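Local coordinates for microcin B17-processing protein McbB (Escherichia coli str. K-12 substr. MG1655, PDB 6GRH) that is needed to process the inactive microcin B17 precursor into the active peptide antibiotic, and binds a zinc ion through four cysteines, at residues R210-S214 with H286-C290; I169-Y173 with H193-I197; E176-G182 with S269-I275; L140-H144 with I246-L250. One frame throughout, in Å; residues are numbered along the deposited sequence.

Interaction 1: R210-S214 with H286-C290; sequences RNEMS and HWQAC. With ZN (zinc ion), chain F; EDO (1,2-ethanediol), chain I.
Glu212 meets Trp287 and Gln288 where the loop before helix 215-220 lies against a type I beta turn, Trp287 to Cys290, whose Cys290 SG binds the zinc ion of the Cys4 site at 2.3 Å. CB and CG of the glutamate pass O2 of a 1,2-ethanediol, probably a crystallisation additive, at 3.9 and 3.8 Å, and the bend at chi2 (-75°) then carries CD to the edge of the indole ring. There OE2 takes bonds of 2.9 Å from both Trp287 NE1 and Gln288 NE2. OE2 lies in the plane of the indole and of the amide, while both donors sit out of the carboxylate plane, on opposite faces. OE1 accepts a weak bond from the same O2, and Arg210 holds the diol too. A carboxylate suits this place: one oxygen can serve two N-H groups. Met213 adds flexible apolar bulk, its CG 3.4 Å from Gln288 NE2 and its CE near Ala289 CB. Gln288 OE1 turns instead to Ile2 N of the McbD chain, and Arg210 forms a salt bridge with Asp25 of the McbC chain. A water donates to Asn211 OD1 at 2.7 Å and accepts from Gln288 NE2 at 3.0 Å.

Interaction 2: I169-Y173 with H193-I197; sequences IQSYY and HFCHI. With ZN (zinc ion), chain F.
Tyr172 and His193 form the aromatic part of this buried contact between strand 167-174 and the first turn of helix 193-204; the axes of the two short segments approach to 10.0 Å at 38°. The pair is an offset edge-to-face stack: the imidazole edge points at one face of the phenol ring, the planes are 89° apart, and His193 CE1 comes to 3.4 Å from Tyr172 CE1. His193 reaches the sheet because chi1 of 170° swings its ring away from its own backbone N.

The apolar part is smaller: Ile197, one turn further on, brings CD1 near Tyr172 CE2 in one of its two conformers. Separately, His193 CB makes van der Waals contact with the Gln170 amide, 3.5 Å from NE2.

The polar ends find their partners outside the two segments. Gln170 NE2, Tyr172 OH and His193 ND1 all bond to the carboxylate of Asp181, and Gln170 OE1 bonds to Tyr157 OH. Histidine suits its position because one flat ring can offer a C-H edge to tyrosine while its nitrogens bond on, ND1 to Asp181 and NE2 to Tyr148.

Two residues along the helix, Cys195 SG binds the zinc ion at 2.3 Å. The chemistry thus implies that one buried carboxylate ties together three side chains and helps orient them, and that its probable negative charge would polarise the imidazole, in a layer joining the sheet to the helix that bears a zinc ligand.

Interaction 3: E176-G182 with S269-I275; sequences ESFRIDG and SVSADLI
The guanidinium of Arg179 meets Ser271 OG across the strand pair: NH1 gives the hydroxyl a weak bond of 2.9 Å, and OG sits obliquely to the flat group. A bend at chi2 (-73°) turns the arginine chain back over the two strands. NE bonds to Ser177 OG at 3.0 Å, tilted 32° from the guanidinium plane; that hydroxyl also bonds to Leu174 O. Trp200 of helix 193-204 forms a cation-pi contact with the group. Arginine suits this face because its several N-H groups can serve the small serine hydroxyls beneath it. On the other side of the sheet the Phe178 ring meets Tyr173, and Phe178 CB touches Leu274 CD2 at 4.2 Å.

The backbones make a regular antiparallel pair. Phe178 with Ala272 and Ile180 with Val270 are hydrogen-bonded pairs, each closed by two N-H...O bonds; Ala272 N reaches Phe178 O at 2.8 Å. Of the non-hydrogen-bonded pairs, Arg179 with Ser271 lies between them and Ser177 with Asp273 beyond. Beta-branched Ile180 and Val270 suit extended backbone, and their CB atoms lie 4.3 Å apart. Leu274 N continues the pairing to Glu176 O, while in the conformer described Asp273 OD2 accepts from Ile275 N in an Asx turn.

In the mixed sheet the pair lies between strands 167-174 and 279-282. Helix 193-204 packs on the side of Arg179 and Ser271, and helix 236-254 on that of Phe178 and Ala272; Leu274 O bonds to His244 of the second subunit.

Interaction 4: L140-H144 with I246-L250; sequences LIWLH and IKRRL. With EDO (1,2-ethanediol), chain J.
Trp142 and Ile246 bury the greatest areas in this contact, followed by Leu250; together they form the apolar layer between strand 139-144 and helix 236-254. The indole stands out from the strand into the helix surface, CG anti to the backbone N (chi1 -166°). Ile246 lies over one of its faces: CG2 is 3.9 Å from the centroid of the six-membered ring and only 12° off the ring normal, a CH-pi contact, while CG1 packs 3.6 Å from Trp142 CZ2. The far rim of the ring meets the helix elsewhere. Arg249 CB lies at the edge, near the ring plane, 3.7 Å from Trp142 CH2, and Leu250 CG comes obliquely to 3.7 Å from Trp142 CE3.

A branched isoleucine suits its place because it can serve two rings at once. CG2 and CG1 both meet the tryptophan, and CD1, beyond CG1, reaches over a face of His144, 4.2 Å from that ring's centroid. Leu250 likewise bridges two strand residues, with CD2 at 3.7 Å from Leu140 CD2 as well as beside the indole.

Trp142 NE1 and His144 ND1 both bond to Ser171 OG on strand 167-174. Arg249 lends only its aliphatic stem to the indole, its guanidinium forming a salt bridge with Glu252. The short axes pass 11.7 Å apart at 163°, nearly antiparallel, with alternate strand residues facing the helix: this is the packing of a helix on a beta sheet, characteristic of an alpha/beta core.

How the interactions relate
Interactions 2, 3 and 4 share one mixed sheet, with centres 10 to 13 Å apart. Between interactions 2 and 3 the joint is polar: Asp181 OD2 lies 2.7 Å from His193 ND1. Interaction 4 meets interaction 2 through Ser171 OG, 2.7 Å from His144 ND1, and meets interaction 3 by packing, with Ile180 CG2 at 3.8 Å from Trp142 CH2. Interaction 1 stands at the periphery, about 16 Å from interaction 2 between centres, yet the two touch, Trp287 N lying 3.2 Å from Cys195 SG, and share the zinc ion: Cys195 and Cys290 are two of its ligands, completed by Cys192 and Cys292. Interactions 3 and 4 both reach the second subunit, whereas interaction 1 faces McbC and McbD.

Interaction 1: R210-S214 with H286-C290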
# COMPACT_ATOMS: atom_id res chain seq x y z
N ARG B 210 -5.77 -3.81 6.07
CA ARG B 210 -6.29 -2.57 5.50
C ARG B 210 -7.78 -2.39 5.84
O ARG B 210 -8.19 -1.31 6.24
CB ARG B 210 -6.06 -2.52 3.98
CG ARG B 210 -6.77 -1.39 3.26
CD ARG B 210 -6.31 -0.05 3.74
NE ARG B 210 -7.06 1.00 3.06
CZ ARG B 210 -8.14 1.61 3.52
NH1 ARG B 210 -8.65 1.32 4.72
NH2 ARG B 210 -8.72 2.54 2.76
N ASN B 211 -8.56 -3.44 5.62
CA ASN B 211 -9.99 -3.42 5.95
C ASN B 211 -10.29 -3.18 7.45
O ASN B 211 -9.89 -3.95 8.31
CB ASN B 211 -10.65 -4.74 5.52
CG ASN B 211 -12.08 -4.85 5.99
OD1 ASN B 211 -12.84 -3.87 5.94
ND2 ASN B 211 -12.46 -6.03 6.47
N GLU B 212 -11.05 -2.11 7.71
CA GLU B 212 -11.46 -1.68 9.06
C GLU B 212 -12.72 -2.39 9.63
O GLU B 212 -12.98 -2.31 10.84
CB GLU B 212 -11.65 -0.14 9.08
CG GLU B 212 -13.02 0.47 8.68
CD GLU B 212 -13.34 0.47 7.18
OE1 GLU B 212 -12.53 -0.03 6.36
OE2 GLU B 212 -14.42 0.97 6.79
N MET B 213 -13.51 -3.06 8.78
CA MET B 213 -14.82 -3.59 9.21
C MET B 213 -14.76 -4.98 9.85
O MET B 213 -14.11 -5.88 9.36
CB MET B 213 -15.83 -3.56 8.05
CG MET B 213 -16.26 -2.15 7.65
SD MET B 213 -17.28 -1.32 8.90
CE MET B 213 -17.34 0.35 8.26
N SER B 214 -15.47 -5.12 10.96
CA SER B 214 -15.66 -6.35 11.70
C SER B 214 -16.89 -6.08 12.60
O SER B 214 -17.32 -4.93 12.72
CB SER B 214 -14.48 -6.58 12.60
OG SER B 214 -14.43 -5.54 13.56
N HIS B 286 -12.91 7.70 -0.67
CA HIS B 286 -14.18 7.92 0.05
C HIS B 286 -14.41 6.74 1.00
O HIS B 286 -14.19 5.59 0.63
CB HIS B 286 -15.35 8.01 -0.92
CG HIS B 286 -15.34 9.23 -1.76
ND1 HIS B 286 -14.69 9.30 -2.98
CD2 HIS B 286 -15.92 10.44 -1.57
CE1 HIS B 286 -14.86 10.51 -3.49
NE2 HIS B 286 -15.61 11.22 -2.66
N TRP B 287 -14.78 7.03 2.23
CA TRP B 287 -15.04 5.98 3.19
C TRP B 287 -16.41 5.37 2.84
O TRP B 287 -17.38 6.09 2.57
CB TRP B 287 -15.01 6.52 4.59
CG TRP B 287 -15.32 5.54 5.64
CD1 TRP B 287 -14.87 4.27 5.75
CD2 TRP B 287 -16.11 5.78 6.81
NE1 TRP B 287 -15.32 3.70 6.90
CE2 TRP B 287 -16.09 4.62 7.58
CE3 TRP B 287 -16.82 6.90 7.28
CZ2 TRP B 287 -16.76 4.51 8.80
CZ3 TRP B 287 -17.50 6.80 8.49
CH2 TRP B 287 -17.46 5.61 9.24
N GLN B 288 -16.46 4.05 2.79
CA GLN B 288 -17.68 3.34 2.42
C GLN B 288 -18.92 3.74 3.22
O GLN B 288 -20.03 3.72 2.66
CB GLN B 288 -17.48 1.82 2.49
CG GLN B 288 -17.09 1.28 3.86
CD GLN B 288 -16.63 -0.15 3.80
OE1 GLN B 288 -17.05 -0.93 2.92
NE2 GLN B 288 -15.72 -0.51 4.69
N ALA B 289 -18.75 4.03 4.52
CA ALA B 289 -19.86 4.41 5.38
C ALA B 289 -20.14 5.90 5.46
O ALA B 289 -21.01 6.29 6.23
CB ALA B 289 -19.69 3.86 6.77
N CYS B 290 -19.44 6.72 4.69
CA CYS B 290 -19.64 8.17 4.71
C CYS B 290 -20.73 8.58 3.74
O CYS B 290 -20.81 8.05 2.66
CB CYS B 290 -18.36 8.90 4.32
SG CYS B 290 -18.43 10.66 4.72
ZN ZN F . -16.78 11.67 3.47
C1 EDO I . -11.71 4.00 4.64
O1 EDO I . -10.52 4.25 3.91
C2 EDO I . -11.38 3.60 6.08
O2 EDO I . -10.88 2.26 6.11
O HOH W 1 -15.20 -3.44 4.62

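Interaction 2: I169-Y173 with H193-I197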
# COMPACT_ATOMS: atom_id res chain seq x y z
N ILE B 169 -10.87 22.74 4.08
CA ILE B 169 -9.68 22.01 4.51
C ILE B 169 -9.81 21.96 6.00
O ILE B 169 -10.29 22.90 6.60
CB ILE B 169 -8.39 22.74 4.11
CG1 ILE B 169 -8.23 22.62 2.60
CG2 ILE B 169 -7.16 22.13 4.80
CD1 ILE B 169 -7.24 23.57 2.00
N GLN B 170 -9.44 20.82 6.58
CA GLN B 170 -9.47 20.63 8.02
C GLN B 170 -8.11 20.24 8.49
O GLN B 170 -7.47 19.38 7.86
CB GLN B 170 -10.45 19.53 8.43
CG GLN B 170 -11.88 19.68 7.95
CD GLN B 170 -12.13 19.30 6.50
OE1 GLN B 170 -13.00 19.88 5.86
NE2 GLN B 170 -11.44 18.31 5.99
N SER B 171 -7.69 20.81 9.61
CA SER B 171 -6.42 20.45 10.22
C SER B 171 -6.57 20.24 11.72
O SER B 171 -7.39 20.85 12.38
CB SER B 171 -5.32 21.46 9.86
OG SER B 171 -5.58 22.73 10.41
N TYR B 172 -5.80 19.29 12.25
CA TYR B 172 -6.02 18.75 13.59
C TYR B 172 -4.83 17.82 13.91
O TYR B 172 -4.00 17.55 13.03
CB TYR B 172 -7.38 17.99 13.68
CG TYR B 172 -7.52 16.93 12.62
CD1 TYR B 172 -7.95 17.25 11.35
CD2 TYR B 172 -7.14 15.62 12.88
CE1 TYR B 172 -8.05 16.30 10.36
CE2 TYR B 172 -7.22 14.66 11.90
CZ TYR B 172 -7.67 14.99 10.65
OH TYR B 172 -7.72 14.05 9.68
N TYR B 173 -4.76 17.36 15.15
CA TYR B 173 -3.67 16.57 15.64
C TYR B 173 -4.16 15.19 16.00
O TYR B 173 -5.24 15.02 16.51
CB TYR B 173 -3.01 17.26 16.83
CG TYR B 173 -2.47 18.62 16.47
CD1 TYR B 173 -1.16 18.79 16.03
CD2 TYR B 173 -3.30 19.76 16.52
CE1 TYR B 173 -0.66 20.05 15.68
CE2 TYR B 173 -2.82 21.02 16.18
CZ TYR B 173 -1.49 21.16 15.75
OH TYR B 173 -1.03 22.41 15.39
N HIS B 193 -13.69 15.37 5.45
CA HIS B 193 -12.95 15.09 6.68
C HIS B 193 -13.16 13.68 7.25
O HIS B 193 -12.22 13.03 7.70
CB HIS B 193 -13.36 16.04 7.76
CG HIS B 193 -12.84 15.68 9.10
ND1 HIS B 193 -11.50 15.73 9.41
CD2 HIS B 193 -13.48 15.26 10.22
CE1 HIS B 193 -11.34 15.34 10.67
NE2 HIS B 193 -12.52 15.06 11.18
N PHE B 194 -14.41 13.23 7.26
CA PHE B 194 -14.74 11.94 7.88
C PHE B 194 -14.14 10.79 7.06
O PHE B 194 -13.65 9.80 7.61
CB PHE B 194 -16.25 11.84 8.15
CG PHE B 194 -16.70 12.85 9.16
CD1 PHE B 194 -16.33 12.71 10.50
CD2 PHE B 194 -17.38 14.00 8.77
CE1 PHE B 194 -16.66 13.68 11.42
CE2 PHE B 194 -17.74 14.96 9.70
CZ PHE B 194 -17.38 14.81 11.02
N CYS B 195 -14.06 10.97 5.73
CA CYS B 195 -13.32 10.05 4.89
C CYS B 195 -11.85 9.94 5.31
O CYS B 195 -11.28 8.83 5.28
CB CYS B 195 -13.44 10.43 3.41
SG CYS B 195 -15.09 10.23 2.73
N HIS B 196 -11.25 11.06 5.69
CA HIS B 196 -9.85 11.13 6.11
C HIS B 196 -9.62 10.50 7.47
O HIS B 196 -8.73 9.60 7.63
CB HIS B 196 -9.32 12.57 6.08
CG HIS B 196 -9.06 13.06 4.70
ND1 HIS B 196 -10.05 13.52 3.86
CD2 HIS B 196 -7.91 13.08 3.97
CE1 HIS B 196 -9.53 13.84 2.70
NE2 HIS B 196 -8.23 13.58 2.73
N ILE B 197 -10.40 10.94 8.45
CA ILE B 197 -10.16 10.54 9.84
C ILE B 197 -10.37 9.02 10.02
O ILE B 197 -9.64 8.38 10.76
CB ILE B 197 -11.00 11.38 10.81
CG1 ILE B 197 -10.40 11.36 12.21
CG2 ILE B 197 -12.44 10.91 10.83
CD1 ILE B 197 -10.80 12.56 13.02
ZN ZN F . -16.78 11.67 3.47

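Interaction 3: E176-G182 with S269-I275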
# COMPACT_ATOMS: atom_id res chain seq x y z
N GLU B 176 1.06 11.62 17.40
CA GLU B 176 2.23 12.50 17.27
C GLU B 176 2.25 13.21 15.91
O GLU B 176 3.31 13.68 15.48
CB GLU B 176 3.51 11.69 17.47
CG GLU B 176 3.60 11.09 18.85
CD GLU B 176 4.79 10.16 19.03
OE1 GLU B 176 5.13 9.40 18.09
OE2 GLU B 176 5.38 10.18 20.14
N SER B 177 1.11 13.28 15.22
CA SER B 177 1.04 13.91 13.92
C SER B 177 0.16 15.14 13.86
O SER B 177 -0.81 15.28 14.63
CB SER B 177 0.55 12.92 12.87
OG SER B 177 -0.83 12.64 13.05
N PHE B 178 0.51 15.99 12.91
CA PHE B 178 -0.35 17.08 12.46
C PHE B 178 -0.92 16.63 11.11
O PHE B 178 -0.18 16.24 10.20
CB PHE B 178 0.46 18.36 12.36
CG PHE B 178 -0.33 19.55 11.87
CD1 PHE B 178 -1.54 19.89 12.45
CD2 PHE B 178 0.13 20.30 10.80
CE1 PHE B 178 -2.27 20.97 11.98
CE2 PHE B 178 -0.59 21.39 10.33
CZ PHE B 178 -1.80 21.72 10.92
N ARG B 179 -2.23 16.65 10.99
CA ARG B 179 -2.93 16.21 9.78
C ARG B 179 -3.57 17.38 9.07
O ARG B 179 -4.26 18.18 9.69
CB ARG B 179 -4.05 15.24 10.15
CG ARG B 179 -3.57 14.01 10.87
CD ARG B 179 -2.86 13.10 9.91
NE ARG B 179 -2.38 11.90 10.60
CZ ARG B 179 -1.98 10.78 10.01
NH1 ARG B 179 -2.02 10.63 8.68
NH2 ARG B 179 -1.57 9.78 10.77
N ILE B 180 -3.37 17.46 7.76
CA ILE B 180 -4.10 18.40 6.95
C ILE B 180 -4.86 17.54 5.95
O ILE B 180 -4.26 16.86 5.12
CB ILE B 180 -3.19 19.40 6.22
CG1 ILE B 180 -2.34 20.21 7.21
CG2 ILE B 180 -4.03 20.30 5.32
CD1 ILE B 180 -1.25 21.01 6.54
N ASP B 181 -6.19 17.59 6.01
CA ASP B 181 -6.98 16.81 5.08
C ASP B 181 -6.82 17.34 3.66
O ASP B 181 -6.44 18.50 3.43
CB ASP B 181 -8.47 16.82 5.46
CG ASP B 181 -8.76 16.09 6.75
OD1 ASP B 181 -7.90 15.28 7.21
OD2 ASP B 181 -9.87 16.34 7.30
N GLY B 182 -7.08 16.48 2.70
CA GLY B 182 -7.27 16.92 1.33
C GLY B 182 -8.40 17.93 1.24
O GLY B 182 -9.24 18.03 2.14
N SER B 269 -4.25 14.95 0.91
CA SER B 269 -3.93 15.17 2.31
C SER B 269 -2.41 15.30 2.49
O SER B 269 -1.64 14.75 1.73
CB SER B 269 -4.46 14.02 3.17
OG SER B 269 -3.67 12.86 2.97
N VAL B 270 -2.02 16.01 3.55
CA VAL B 270 -0.63 16.20 3.94
C VAL B 270 -0.58 15.90 5.43
O VAL B 270 -1.31 16.52 6.19
CB VAL B 270 -0.16 17.65 3.71
CG1 VAL B 270 1.30 17.82 4.18
CG2 VAL B 270 -0.33 18.03 2.24
N SER B 271 0.23 14.93 5.83
CA SER B 271 0.41 14.57 7.24
C SER B 271 1.87 14.80 7.63
O SER B 271 2.78 14.49 6.85
CB SER B 271 0.04 13.09 7.48
OG SER B 271 -1.26 12.80 6.94
N ALA B 272 2.11 15.31 8.82
CA ALA B 272 3.47 15.57 9.30
C ALA B 272 3.68 14.88 10.64
O ALA B 272 2.88 15.05 11.55
CB ALA B 272 3.71 17.07 9.43
N ASP B 273 4.74 14.10 10.76
CA ASP B 273 5.13 13.56 12.04
C ASP B 273 5.85 14.65 12.83
O ASP B 273 6.90 15.12 12.40
CB ASP B 273 6.03 12.34 11.85
CG ASP B 273 6.36 11.65 13.16
OD1 ASP B 273 6.08 10.43 13.28
OD2 ASP B 273 6.89 12.30 14.08
N LEU B 274 5.29 15.07 13.96
CA LEU B 274 5.86 16.16 14.75
C LEU B 274 7.20 15.84 15.43
O LEU B 274 7.93 16.76 15.84
CB LEU B 274 4.86 16.68 15.77
CG LEU B 274 3.65 17.40 15.16
CD1 LEU B 274 2.59 17.64 16.23
CD2 LEU B 274 4.05 18.68 14.47
N ILE B 275 7.54 14.55 15.53
CA ILE B 275 8.81 14.12 16.10
C ILE B 275 9.93 14.17 15.03
O ILE B 275 10.94 14.83 15.23
CB ILE B 275 8.72 12.69 16.70
CG1 ILE B 275 7.52 12.57 17.66
CG2 ILE B 275 10.02 12.33 17.46
CD1 ILE B 275 7.49 13.60 18.77
O HOH W 2 6.14 9.61 15.78

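Interaction 4: L140-H144 with I246-L250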
# COMPACT_ATOMS: atom_id res chain seq x y z
N LEU B 140 -12.66 29.25 0.20
CA LEU B 140 -12.01 28.11 0.86
C LEU B 140 -12.07 28.30 2.37
O LEU B 140 -11.60 29.31 2.90
CB LEU B 140 -10.57 27.96 0.40
CG LEU B 140 -9.69 26.84 0.99
CD1 LEU B 140 -10.24 25.47 0.63
CD2 LEU B 140 -8.27 26.99 0.51
N ILE B 141 -12.68 27.36 3.07
CA ILE B 141 -12.77 27.41 4.52
C ILE B 141 -11.73 26.47 5.12
O ILE B 141 -11.82 25.23 4.94
CB ILE B 141 -14.19 27.03 5.01
CG1 ILE B 141 -15.23 27.95 4.37
CG2 ILE B 141 -14.24 27.04 6.53
CD1 ILE B 141 -16.67 27.61 4.72
N TRP B 142 -10.76 27.04 5.83
CA TRP B 142 -9.78 26.28 6.57
C TRP B 142 -10.23 26.18 8.02
O TRP B 142 -10.31 27.18 8.71
CB TRP B 142 -8.39 26.92 6.50
CG TRP B 142 -7.31 25.97 6.98
CD1 TRP B 142 -7.22 25.40 8.24
CD2 TRP B 142 -6.22 25.45 6.23
NE1 TRP B 142 -6.13 24.59 8.31
CE2 TRP B 142 -5.51 24.57 7.09
CE3 TRP B 142 -5.76 25.64 4.93
CZ2 TRP B 142 -4.37 23.87 6.68
CZ3 TRP B 142 -4.63 24.95 4.51
CH2 TRP B 142 -3.95 24.07 5.39
N LEU B 143 -10.54 24.95 8.49
CA LEU B 143 -10.91 24.73 9.88
C LEU B 143 -9.74 24.09 10.62
O LEU B 143 -9.37 22.98 10.30
CB LEU B 143 -12.13 23.84 9.95
CG LEU B 143 -12.63 23.35 11.30
CD1 LEU B 143 -12.98 24.49 12.25
CD2 LEU B 143 -13.83 22.43 11.07
N HIS B 144 -9.19 24.79 11.61
CA HIS B 144 -8.03 24.30 12.35
C HIS B 144 -8.45 24.12 13.80
O HIS B 144 -8.86 25.08 14.44
CB HIS B 144 -6.86 25.27 12.23
CG HIS B 144 -5.69 24.90 13.09
ND1 HIS B 144 -4.89 23.82 12.81
CD2 HIS B 144 -5.25 25.41 14.25
CE1 HIS B 144 -3.97 23.71 13.75
NE2 HIS B 144 -4.15 24.68 14.62
N ILE B 246 0.43 25.22 7.28
CA ILE B 246 -0.84 25.86 6.89
C ILE B 246 -0.58 26.93 5.83
O ILE B 246 -1.20 26.94 4.74
CB ILE B 246 -1.57 26.43 8.12
CG1 ILE B 246 -2.04 25.29 9.05
CG2 ILE B 246 -2.78 27.26 7.72
CD1 ILE B 246 -2.58 25.74 10.39
N LYS B 247 0.37 27.82 6.12
CA LYS B 247 0.72 28.87 5.17
C LYS B 247 1.12 28.32 3.81
O LYS B 247 0.59 28.75 2.77
CB LYS B 247 1.84 29.75 5.73
CG LYS B 247 2.03 30.99 4.87
CD LYS B 247 3.29 31.74 5.21
CE LYS B 247 4.47 31.16 4.45
NZ LYS B 247 5.61 32.03 4.73
N ARG B 248 2.03 27.34 3.81
CA ARG B 248 2.48 26.78 2.55
C ARG B 248 1.41 26.04 1.80
O ARG B 248 1.36 26.13 0.58
CB ARG B 248 3.69 25.89 2.72
CG ARG B 248 4.93 26.65 3.10
CD ARG B 248 5.29 27.74 2.08
NE ARG B 248 6.68 28.10 2.25
CZ ARG B 248 7.24 29.24 1.87
NH1 ARG B 248 6.54 30.19 1.25
NH2 ARG B 248 8.54 29.40 2.08
N ARG B 249 0.52 25.38 2.52
CA ARG B 249 -0.58 24.72 1.87
C ARG B 249 -1.56 25.72 1.24
O ARG B 249 -1.99 25.54 0.10
CB ARG B 249 -1.25 23.72 2.85
CG ARG B 249 -2.32 22.89 2.20
CD ARG B 249 -1.71 21.86 1.27
NE ARG B 249 -2.75 21.08 0.63
CZ ARG B 249 -2.91 20.88 -0.68
NH1 ARG B 249 -2.04 21.34 -1.59
NH2 ARG B 249 -3.94 20.14 -1.08
N LEU B 250 -1.92 26.76 1.96
CA LEU B 250 -2.75 27.81 1.39
C LEU B 250 -2.09 28.47 0.20
O LEU B 250 -2.75 28.79 -0.80
CB LEU B 250 -3.09 28.88 2.44
CG LEU B 250 -4.30 28.66 3.34
CD1 LEU B 250 -4.34 29.75 4.40
CD2 LEU B 250 -5.61 28.59 2.55
C1 EDO J . 9.61 32.66 1.64
O1 EDO J . 9.40 31.85 0.48
C2 EDO J . 10.99 32.34 2.19
O2 EDO J . 11.13 32.81 3.53